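Local coordinates for DspB (Aggregatibacter actinomycetemcomitans, PDB 1YHT), which probably hydrolyses N-acetylhexosamine linkages in biofilm polysaccharide, releasing the bacterium from its biofilm as a family 20 glycoside hydrolase with a barrel fold, at residues G47-L52 / E110-L115; F178-D183 / T213-D218; I25-Y30 / F54-N59. All coordinates share one frame; numbering follows the deposited sequence.

In the fold
From the N terminus, strand 18-24 runs into the loop I25-Y30, which opens contact 3. Helix 32-44 leads back to G47-L52, where contact 1 opens before contact 3 is closed by F54-N59, the loop leaving the same strand. Only later does E110-L115 close contact 1, so contacts 1 and 3 cross. Contact 2 follows in series: F178-D183 and T213-D218 pair the two strands of one beta-alpha-beta unit, with helix 192-208 between them in the chain. Contacts 1 and 2 join neighbouring staves of one parallel barrel, since strand 110-117 lies beside strand 177-181, while contact 3 ties together the loops beyond the first two strands and touches contact 1 through F54 and I25.

Contact 1: G47-L52 / E110-L115; sequences GNFLHL and ELIPEL
F49-L52 and E110-L115 run side by side as parallel strands, their axes 4.6 Å apart and 17° from parallel, with bonding that begins just before the first strand, E110 N to N48 O, and alternates through L50 N to E110 O, I112 N to L50 O, L52 N to I112 O and E114 N to L52 O. P113 suits its place because its proton-less nitrogen belongs to a residue whose backbone polar groups take no part in this ladder. H51 and E114 carry the polar contact. In H51, CG lies anti to the backbone N (chi1 170°), beside the carbonyl carbon, and NE2 at the ring's far end donates to E114 OE1 at 2.8 Å. The extended glutamate chain delivers OE1 near the plane of the ring, and the donor meets that oxygen on its anti side, 35° out of the carboxylate plane. H53 ND1 also bonds OE1, while Y272 holds H51 ND1. These are neighbouring staves of a TIM barrel, the fold of the family 20 catalytic domain: F49, H51, I112 and E114 face its interior, whereas L50, L52, L111 and P113 face the helices, with P113 against helix 154-171. Inside, I112 CD1 touches F49 CD1 at 3.8 Å, an apolar patch next to the histidine. On the helix side, L111 CD2 leans on L50 CB at 4.0 Å, and branched aliphatic chains fill this layer well.

Contact 2: F178-D183 / T213-D218; sequences FHIGGD and TRMWND
H179 lies across R214, M215 and W216, and its side chain can be followed outward from the backbone. CB packs beside R214 CB; CG, anti to the backbone N (chi1 -161°), then carries the ring along the neighbouring strand. CD2 comes within 3.4 Å of R214 CB, and one ring face receives R214 O, 3.6 Å above the plane and offset toward the rim, with M215 N over its centre. ND1 accepts the N-H of G181, lying in the ring plane, at 3.0 Å, which fixes the ring's rotation. CE1 reaches W216 NE1 at 3.5 Å, the edge of the imidazole meeting the face of the indole in an edge-to-face pair with planes 54° apart. At the tip NE2 bonds T235 OG1, while W216 NE1 is held by E114. The backbones are parallel strands of one beta-alpha-beta unit in the TIM barrel, linked by R214 N to F178 O and I180 N to R214 O. The pairing then slips by one residue: W216 N takes G181 O, at 2.8 Å, instead of I180 O. Glycine suits this turn: G181 has positive phi, and at G182 the backbone angles would press a CB against the carbonyl O before it, with M215 CG also close. Water 1 donates to G182 O and W216 O, each 2.8 Å away, and carries the link beyond the strands. There D183 lies alongside W216, its CB 3.5 Å from CD1, while D218 turns OD1 toward E184 N and OD2 toward W237. D183 and E184 are consistent with the Asp-Glu pair characteristic of family 20 hexosaminidases, and an acetic acid, probably from crystallisation, lies about 3 Å from the D183 side chain.

Contact 3: I25-Y30 / F54-N59; sequences IARHFY and FSDHEN
I25 and A26 press on F54 and D56 at the tight, apolar end of the contact. The torsion of I25 (chi1 67°) sets CG1 between the backbone N and carbonyl carbon, where it meets F54 CA at 3.5 Å and leans on F54 CB. The methyl of A26 points into the bend of the other loop and touches D56 CB at 3.7 Å; a group this small suits a place hemmed in by the backbone of F54, S55 and D56. N59 closes this part: its ND2 donates to P90 O and to water 2, which in turn donates to I25 O, and N59 N is buried with no partner. Both segments are loops beyond barrel strands 18-24 and 49-53, at the C-terminal mouth where TIM barrels carry their active sites. A salt-bridge network runs from buried D56 through R27 out to exposed E58; the several N-H groups of R27 let it serve three acids, these two and D24, which pairs with NH1. D56 covers one face of the guanidinium, with CG 3.0 Å above the plane and the two planes only 25° apart, and its OD1 lies 3.2 Å from R27 NH2. E58 comes instead to the edge: OE1 lies near the guanidinium plane and takes R27 NE at 2.8 Å, NE standing well above the E58 carboxylate plane. D56 is held by further bonds, OD1 from H57 N and H120, OD2 from H53, whereas on the solvent side water 3 bridges E58 OE2 (2.6 Å) to R27 NH2 (2.9 Å). R27 NH1 also makes a weak hydrogen bond to a glycerol, probably from the crystallisation liquor.

Contact 1: G47-L52 / E110-L115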
loop_
_atom_site.group_PDB
_atom_site.type_symbol
_atom_site.label_atom_id
_atom_site.label_comp_id
_atom_site.label_asym_id
_atom_site.label_seq_id
_atom_site.Cartn_x
_atom_site.Cartn_y
_atom_site.Cartn_z
ATOM N N GLY A 47 15.096 -0.658 -10.292
ATOM C CA GLY A 47 13.856 -1.189 -9.685
ATOM C C GLY A 47 12.825 -1.511 -10.728
ATOM O O GLY A 47 13.030 -1.244 -11.952
ATOM N N ASN A 48 11.676 -2.040 -10.284
ATOM C CA ASN A 48 10.657 -2.431 -11.237
ATOM C C ASN A 48 9.182 -2.244 -10.864
ATOM O O ASN A 48 8.336 -2.621 -11.661
ATOM C CB ASN A 48 10.909 -3.841 -11.718
ATOM C CG ASN A 48 11.100 -4.739 -10.609
ATOM O OD1 ASN A 48 10.478 -4.558 -9.570
ATOM N ND2 ASN A 48 12.009 -5.683 -10.766
ATOM N N PHE A 49 8.879 -1.635 -9.713
ATOM C CA PHE A 49 7.490 -1.346 -9.386
ATOM C C PHE A 49 7.260 -0.078 -8.598
ATOM O O PHE A 49 8.124 0.408 -7.843
ATOM C CB PHE A 49 6.779 -2.565 -8.751
ATOM C CG PHE A 49 7.127 -2.830 -7.313
ATOM C CD1 PHE A 49 6.479 -2.132 -6.301
ATOM C CD2 PHE A 49 8.012 -3.839 -6.962
ATOM C CE1 PHE A 49 6.706 -2.412 -4.961
ATOM C CE2 PHE A 49 8.266 -4.158 -5.609
ATOM C CZ PHE A 49 7.662 -3.430 -4.606
ATOM N N LEU A 50 6.048 0.433 -8.807
ATOM C CA LEU A 50 5.473 1.530 -8.012
ATOM C C LEU A 50 4.110 1.032 -7.460
ATOM O O LEU A 50 3.158 0.819 -8.224
ATOM C CB LEU A 50 5.284 2.773 -8.896
ATOM C CG LEU A 50 4.566 3.972 -8.212
ATOM C CD1 LEU A 50 5.254 4.426 -6.974
ATOM C CD2 LEU A 50 4.539 5.147 -9.201
ATOM N N HIS A 51 4.101 0.778 -6.159
ATOM C CA HIS A 51 2.932 0.404 -5.362
ATOM C C HIS A 51 2.220 1.682 -4.934
ATOM O O HIS A 51 2.711 2.483 -4.105
ATOM C CB HIS A 51 3.458 -0.506 -4.221
ATOM C CG HIS A 51 2.476 -0.849 -3.123
ATOM N ND1 HIS A 51 2.869 -1.585 -2.016
ATOM C CD2 HIS A 51 1.171 -0.527 -2.917
ATOM C CE1 HIS A 51 1.847 -1.704 -1.186
ATOM N NE2 HIS A 51 0.813 -1.047 -1.689
ATOM N N LEU A 52 1.059 1.893 -5.545
ATOM C CA LEU A 52 0.309 3.143 -5.403
ATOM C C LEU A 52 -0.773 3.006 -4.380
ATOM O O LEU A 52 -1.845 2.427 -4.655
ATOM C CB LEU A 52 -0.301 3.576 -6.717
ATOM C CG LEU A 52 -0.642 5.068 -6.801
ATOM C CD1 LEU A 52 0.641 5.945 -6.765
ATOM C CD2 LEU A 52 -1.470 5.387 -8.042
ATOM N N GLU A 110 6.193 -1.495 -13.350
ATOM C CA GLU A 110 4.883 -1.994 -12.991
ATOM C C GLU A 110 4.180 -1.085 -11.982
ATOM O O GLU A 110 4.784 -0.605 -11.026
ATOM C CB GLU A 110 5.008 -3.381 -12.353
ATOM C CG GLU A 110 3.655 -4.050 -12.138
ATOM C CD GLU A 110 3.683 -5.296 -11.291
ATOM O OE1 GLU A 110 4.727 -5.688 -10.750
ATOM O OE2 GLU A 110 2.605 -5.888 -11.185
ATOM N N LEU A 111 2.906 -0.827 -12.222
ATOM C CA LEU A 111 2.044 -0.083 -11.282
ATOM C C LEU A 111 1.220 -1.101 -10.500
ATOM O O LEU A 111 0.528 -1.925 -11.091
ATOM C CB LEU A 111 1.142 0.848 -12.051
ATOM C CG LEU A 111 1.882 1.902 -12.924
ATOM C CD1 LEU A 111 0.904 2.893 -13.624
ATOM C CD2 LEU A 111 2.853 2.690 -12.071
ATOM N N ILE A 112 1.305 -1.058 -9.179
ATOM C CA ILE A 112 0.537 -1.944 -8.353
ATOM C C ILE A 112 -0.471 -1.082 -7.579
ATOM O O ILE A 112 -0.115 -0.441 -6.596
ATOM C CB ILE A 112 1.411 -2.792 -7.414
ATOM C CG1 ILE A 112 2.489 -3.522 -8.226
ATOM C CG2 ILE A 112 0.537 -3.705 -6.515
ATOM C CD1 ILE A 112 3.551 -4.302 -7.420
ATOM N N PRO A 113 -1.741 -1.092 -8.007
ATOM C CA PRO A 113 -2.729 -0.349 -7.202
ATOM C C PRO A 113 -3.011 -1.054 -5.883
ATOM O O PRO A 113 -3.010 -2.283 -5.848
ATOM C CB PRO A 113 -3.975 -0.308 -8.107
ATOM C CG PRO A 113 -3.933 -1.671 -8.841
ATOM C CD PRO A 113 -2.377 -1.762 -9.171
ATOM N N GLU A 114 -3.281 -0.274 -4.823
ATOM C CA GLU A 114 -3.715 -0.781 -3.531
ATOM C C GLU A 114 -5.051 -0.197 -3.181
ATOM O O GLU A 114 -5.168 1.015 -2.916
ATOM C CB GLU A 114 -2.725 -0.498 -2.363
ATOM C CG GLU A 114 -3.167 -1.173 -1.059
ATOM C CD GLU A 114 -2.346 -0.868 0.181
ATOM O OE1 GLU A 114 -1.226 -0.315 0.086
ATOM O OE2 GLU A 114 -2.878 -1.163 1.289
ATOM N N LEU A 115 -6.055 -1.074 -3.125
ATOM C CA LEU A 115 -7.372 -0.714 -2.639
ATOM C C LEU A 115 -7.488 -1.354 -1.263
ATOM O O LEU A 115 -7.776 -2.520 -1.153
ATOM C CB LEU A 115 -8.446 -1.226 -3.619
ATOM C CG LEU A 115 -9.866 -0.705 -3.425
ATOM C CD1 LEU A 115 -9.941 0.771 -3.761
ATOM C CD2 LEU A 115 -10.856 -1.525 -4.254
#

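Contact 2: F178-D183 / T213-D218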
loop_
_atom_site.group_PDB
_atom_site.type_symbol
_atom_site.label_atom_id
_atom_site.label_comp_id
_atom_site.label_asym_id
_atom_site.label_seq_id
_atom_site.Cartn_x
_atom_site.Cartn_y
_atom_site.Cartn_z
ATOM N N PHE A 178 -2.270 -6.808 -7.847
ATOM C CA PHE A 178 -3.206 -5.872 -7.215
ATOM C C PHE A 178 -3.086 -6.081 -5.721
ATOM O O PHE A 178 -3.168 -7.211 -5.240
ATOM C CB PHE A 178 -4.618 -6.192 -7.746
ATOM C CG PHE A 178 -5.696 -5.248 -7.311
ATOM C CD1 PHE A 178 -6.358 -4.448 -8.247
ATOM C CD2 PHE A 178 -6.116 -5.225 -6.028
ATOM C CE1 PHE A 178 -7.404 -3.603 -7.873
ATOM C CE2 PHE A 178 -7.176 -4.378 -5.622
ATOM C CZ PHE A 178 -7.807 -3.554 -6.562
ATOM N N HIS A 179 -2.930 -4.973 -4.981
ATOM C CA HIS A 179 -2.714 -5.044 -3.558
ATOM C C HIS A 179 -4.059 -4.841 -2.855
ATOM O O HIS A 179 -4.697 -3.796 -3.008
ATOM C CB HIS A 179 -1.648 -4.037 -3.146
ATOM C CG HIS A 179 -1.016 -4.310 -1.810
ATOM N ND1 HIS A 179 -1.751 -4.365 -0.636
ATOM C CD2 HIS A 179 0.267 -4.552 -1.465
ATOM C CE1 HIS A 179 -0.930 -4.609 0.372
ATOM N NE2 HIS A 179 0.303 -4.686 -0.095
ATOM N N ILE A 180 -4.469 -5.863 -2.096
ATOM C CA ILE A 180 -5.731 -5.861 -1.381
ATOM C C ILE A 180 -5.686 -5.316 0.064
ATOM O O ILE A 180 -6.706 -5.353 0.813
ATOM C CB ILE A 180 -6.425 -7.278 -1.405
ATOM C CG1 ILE A 180 -5.636 -8.299 -0.587
ATOM C CG2 ILE A 180 -6.669 -7.705 -2.876
ATOM C CD1 ILE A 180 -6.308 -9.597 -0.360
ATOM N N GLY A 181 -4.565 -4.732 0.429
ATOM C CA GLY A 181 -4.410 -4.141 1.723
ATOM C C GLY A 181 -4.304 -5.189 2.800
ATOM O O GLY A 181 -3.403 -6.067 2.725
ATOM N N GLY A 182 -5.215 -5.094 3.789
ATOM C CA GLY A 182 -5.255 -6.046 4.891
ATOM C C GLY A 182 -4.392 -5.675 6.106
ATOM O O GLY A 182 -3.983 -6.557 6.876
ATOM N N ASP A 183 -4.132 -4.380 6.274
ATOM C CA ASP A 183 -3.420 -3.881 7.446
ATOM C C ASP A 183 -4.325 -3.273 8.489
ATOM O O ASP A 183 -5.349 -2.649 8.172
ATOM C CB ASP A 183 -2.342 -2.859 7.068
ATOM C CG ASP A 183 -2.926 -1.611 6.377
ATOM O OD1 ASP A 183 -3.895 -1.756 5.604
ATOM O OD2 ASP A 183 -2.410 -0.487 6.608
ATOM N N THR A 213 -2.145 -11.337 -6.409
ATOM C CA THR A 213 -2.554 -10.600 -5.226
ATOM C C THR A 213 -1.340 -10.275 -4.344
ATOM O O THR A 213 -0.486 -11.127 -4.078
ATOM C CB THR A 213 -3.583 -11.478 -4.410
ATOM O OG1 THR A 213 -4.673 -11.873 -5.255
ATOM C CG2 THR A 213 -4.086 -10.773 -3.170
ATOM N N ARG A 214 -1.282 -9.028 -3.907
ATOM C CA ARG A 214 -0.394 -8.595 -2.844
ATOM C C ARG A 214 -1.236 -8.231 -1.615
ATOM O O ARG A 214 -2.388 -7.758 -1.710
ATOM C CB ARG A 214 0.512 -7.436 -3.300
ATOM C CG ARG A 214 1.535 -7.853 -4.326
ATOM C CD ARG A 214 2.961 -8.037 -3.759
ATOM N NE ARG A 214 3.825 -8.688 -4.744
ATOM C CZ ARG A 214 4.631 -8.076 -5.619
ATOM N NH1 ARG A 214 4.794 -6.752 -5.609
ATOM N NH2 ARG A 214 5.293 -8.808 -6.525
ATOM N N MET A 215 -0.653 -8.482 -0.447
ATOM C CA MET A 215 -1.329 -8.254 0.817
ATOM C C MET A 215 -0.372 -7.977 1.970
ATOM O O MET A 215 0.673 -8.591 2.040
ATOM C CB MET A 215 -2.163 -9.509 1.142
ATOM C CG MET A 215 -3.116 -9.284 2.223
ATOM S SD MET A 215 -4.094 -10.811 2.530
ATOM C CE MET A 215 -2.875 -11.713 3.423
ATOM N N TRP A 216 -0.758 -7.067 2.888
ATOM C CA TRP A 216 0.001 -6.765 4.093
ATOM C C TRP A 216 0.008 -8.021 5.007
ATOM O O TRP A 216 -0.906 -8.850 4.924
ATOM C CB TRP A 216 -0.586 -5.536 4.835
ATOM C CG TRP A 216 -0.521 -4.227 4.091
ATOM C CD1 TRP A 216 -1.569 -3.471 3.664
ATOM C CD2 TRP A 216 0.664 -3.524 3.693
ATOM N NE1 TRP A 216 -1.110 -2.330 3.034
ATOM C CE2 TRP A 216 0.252 -2.342 3.036
ATOM C CE3 TRP A 216 2.034 -3.741 3.902
ATOM C CZ2 TRP A 216 1.155 -1.398 2.544
ATOM C CZ3 TRP A 216 2.921 -2.828 3.439
ATOM C CH2 TRP A 216 2.480 -1.648 2.740
ATOM N N ASN A 217 1.033 -8.183 5.850
ATOM C CA ASN A 217 1.125 -9.432 6.669
ATOM C C ASN A 217 0.243 -9.530 7.913
ATOM O O ASN A 217 0.237 -10.548 8.556
ATOM C CB ASN A 217 2.566 -9.710 7.095
ATOM C CG ASN A 217 3.096 -8.677 8.033
ATOM O OD1 ASN A 217 3.403 -7.566 7.624
ATOM N ND2 ASN A 217 3.187 -9.023 9.322
ATOM N N ASP A 218 -0.494 -8.477 8.243
ATOM C CA ASP A 218 -1.067 -8.316 9.562
ATOM C C ASP A 218 -1.995 -9.488 9.975
ATOM O O ASP A 218 -2.033 -9.863 11.154
ATOM C CB ASP A 218 -1.882 -7.032 9.688
ATOM C CG ASP A 218 -1.128 -5.794 9.311
ATOM O OD1 ASP A 218 -1.271 -4.794 10.028
ATOM O OD2 ASP A 218 -0.420 -5.816 8.274
HETATM O O HOH W 1 -3.231 -9.225 6.376
#

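Contact 3: I25-Y30 / F54-N59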
loop_
_atom_site.group_PDB
_atom_site.type_symbol
_atom_site.label_atom_id
_atom_site.label_comp_id
_atom_site.label_asym_id
_atom_site.label_seq_id
_atom_site.Cartn_x
_atom_site.Cartn_y
_atom_site.Cartn_z
ATOM N N ILE A 25 -0.369 8.266 -1.750
ATOM C CA ILE A 25 -0.947 9.454 -2.323
ATOM C C ILE A 25 -2.297 9.757 -1.700
ATOM O O ILE A 25 -2.904 10.713 -2.074
ATOM C CB ILE A 25 -1.020 9.413 -3.877
ATOM C CG1 ILE A 25 -1.986 8.354 -4.417
ATOM C CG2 ILE A 25 0.416 9.227 -4.462
ATOM C CD1 ILE A 25 -2.141 8.435 -5.881
ATOM N N ALA A 26 -2.725 8.968 -0.717
ATOM C CA ALA A 26 -3.993 9.213 -0.040
ATOM C C ALA A 26 -3.855 10.287 1.029
ATOM O O ALA A 26 -4.745 11.107 1.213
ATOM C CB ALA A 26 -4.514 7.919 0.584
ATOM N N ARG A 27 -2.769 10.234 1.778
ATOM C CA ARG A 27 -2.491 11.209 2.845
ATOM C C ARG A 27 -1.790 12.486 2.352
ATOM O O ARG A 27 -1.797 13.491 3.054
ATOM C CB ARG A 27 -1.605 10.579 3.918
ATOM C CG ARG A 27 -2.352 9.666 4.907
ATOM C CD ARG A 27 -3.054 8.460 4.261
ATOM N NE ARG A 27 -3.417 7.561 5.359
ATOM C CZ ARG A 27 -2.599 6.687 5.916
ATOM N NH1 ARG A 27 -1.402 6.486 5.404
ATOM N NH2 ARG A 27 -2.996 5.983 6.977
ATOM N N HIS A 28 -1.077 12.387 1.233
ATOM C CA HIS A 28 -0.418 13.550 0.618
ATOM C C HIS A 28 -0.438 13.375 -0.916
ATOM O O HIS A 28 -0.075 12.312 -1.406
ATOM C CB HIS A 28 1.035 13.686 1.058
ATOM C CG HIS A 28 1.619 15.037 0.746
ATOM N ND1 HIS A 28 2.082 15.385 -0.510
ATOM C CD2 HIS A 28 1.732 16.147 1.506
ATOM C CE1 HIS A 28 2.491 16.647 -0.491
ATOM N NE2 HIS A 28 2.289 17.129 0.721
ATOM N N PHE A 29 -0.882 14.383 -1.661
ATOM C CA PHE A 29 -1.069 14.211 -3.107
ATOM C C PHE A 29 0.201 14.541 -3.827
ATOM O O PHE A 29 0.917 15.429 -3.396
ATOM C CB PHE A 29 -2.182 15.137 -3.599
ATOM C CG PHE A 29 -2.701 14.807 -4.957
ATOM C CD1 PHE A 29 -3.587 13.771 -5.138
ATOM C CD2 PHE A 29 -2.306 15.549 -6.069
ATOM C CE1 PHE A 29 -4.102 13.464 -6.369
ATOM C CE2 PHE A 29 -2.818 15.251 -7.312
ATOM C CZ PHE A 29 -3.707 14.218 -7.473
ATOM N N TYR A 30 0.459 13.868 -4.949
ATOM C CA TYR A 30 1.614 14.136 -5.787
ATOM C C TYR A 30 1.185 14.349 -7.244
ATOM O O TYR A 30 0.383 13.591 -7.829
ATOM C CB TYR A 30 2.646 12.976 -5.715
ATOM C CG TYR A 30 3.171 12.685 -4.306
ATOM C CD1 TYR A 30 4.481 13.025 -3.933
ATOM C CD2 TYR A 30 2.369 12.087 -3.367
ATOM C CE1 TYR A 30 4.989 12.732 -2.674
ATOM C CE2 TYR A 30 2.845 11.816 -2.062
ATOM C CZ TYR A 30 4.152 12.120 -1.730
ATOM O OH TYR A 30 4.624 11.871 -0.462
ATOM N N PHE A 54 -3.354 4.740 -2.970
ATOM C CA PHE A 54 -4.213 5.901 -3.340
ATOM C C PHE A 54 -5.508 6.016 -2.543
ATOM O O PHE A 54 -6.250 6.985 -2.711
ATOM C CB PHE A 54 -4.557 5.901 -4.864
ATOM C CG PHE A 54 -5.342 4.701 -5.319
ATOM C CD1 PHE A 54 -6.726 4.652 -5.179
ATOM C CD2 PHE A 54 -4.703 3.624 -5.871
ATOM C CE1 PHE A 54 -7.421 3.542 -5.552
ATOM C CE2 PHE A 54 -5.412 2.520 -6.246
ATOM C CZ PHE A 54 -6.774 2.487 -6.096
ATOM N N SER A 55 -5.770 5.031 -1.670
ATOM C CA SER A 55 -7.033 4.970 -0.940
ATOM C C SER A 55 -6.736 4.704 0.571
ATOM O O SER A 55 -6.067 3.724 0.926
ATOM C CB SER A 55 -7.919 3.886 -1.528
ATOM O OG SER A 55 -9.109 3.702 -0.766
ATOM N N ASP A 56 -7.220 5.591 1.433
ATOM C CA ASP A 56 -7.065 5.396 2.877
ATOM C C ASP A 56 -8.168 6.186 3.574
ATOM O O ASP A 56 -9.140 6.551 2.941
ATOM C CB ASP A 56 -5.645 5.783 3.364
ATOM C CG ASP A 56 -5.154 4.901 4.517
ATOM O OD1 ASP A 56 -5.769 5.022 5.620
ATOM O OD2 ASP A 56 -4.186 4.053 4.340
ATOM N N HIS A 57 -8.025 6.481 4.859
ATOM C CA HIS A 57 -9.054 7.233 5.553
ATOM C C HIS A 57 -9.248 8.657 5.034
ATOM O O HIS A 57 -10.376 9.106 4.880
ATOM C CB HIS A 57 -8.751 7.332 7.044
ATOM C CG HIS A 57 -8.636 6.024 7.731
ATOM N ND1 HIS A 57 -9.712 5.186 7.897
ATOM C CD2 HIS A 57 -7.608 5.461 8.405
ATOM C CE1 HIS A 57 -9.345 4.144 8.618
ATOM N NE2 HIS A 57 -8.078 4.288 8.952
ATOM N N GLU A 58 -8.158 9.309 4.661
ATOM C CA GLU A 58 -8.162 10.733 4.421
ATOM C C GLU A 58 -8.623 11.068 2.995
ATOM O O GLU A 58 -9.184 12.154 2.771
ATOM C CB GLU A 58 -6.763 11.316 4.649
ATOM C CG GLU A 58 -6.261 11.306 6.097
ATOM C CD GLU A 58 -5.717 9.972 6.538
ATOM O OE1 GLU A 58 -5.787 8.988 5.786
ATOM O OE2 GLU A 58 -5.216 9.896 7.663
ATOM N N ASN A 59 -8.380 10.164 2.041
ATOM C CA ASN A 59 -8.765 10.414 0.663
ATOM C C ASN A 59 -8.757 9.153 -0.210
ATOM O O ASN A 59 -8.181 8.125 0.164
ATOM C CB ASN A 59 -7.813 11.464 0.070
ATOM C CG ASN A 59 -8.303 12.069 -1.246
ATOM O OD1 ASN A 59 -9.503 12.121 -1.546
ATOM N ND2 ASN A 59 -7.369 12.588 -2.005
HETATM O O HOH W 2 -4.583 12.894 -1.704
HETATM O O HOH W 3 -4.928 7.473 8.635
#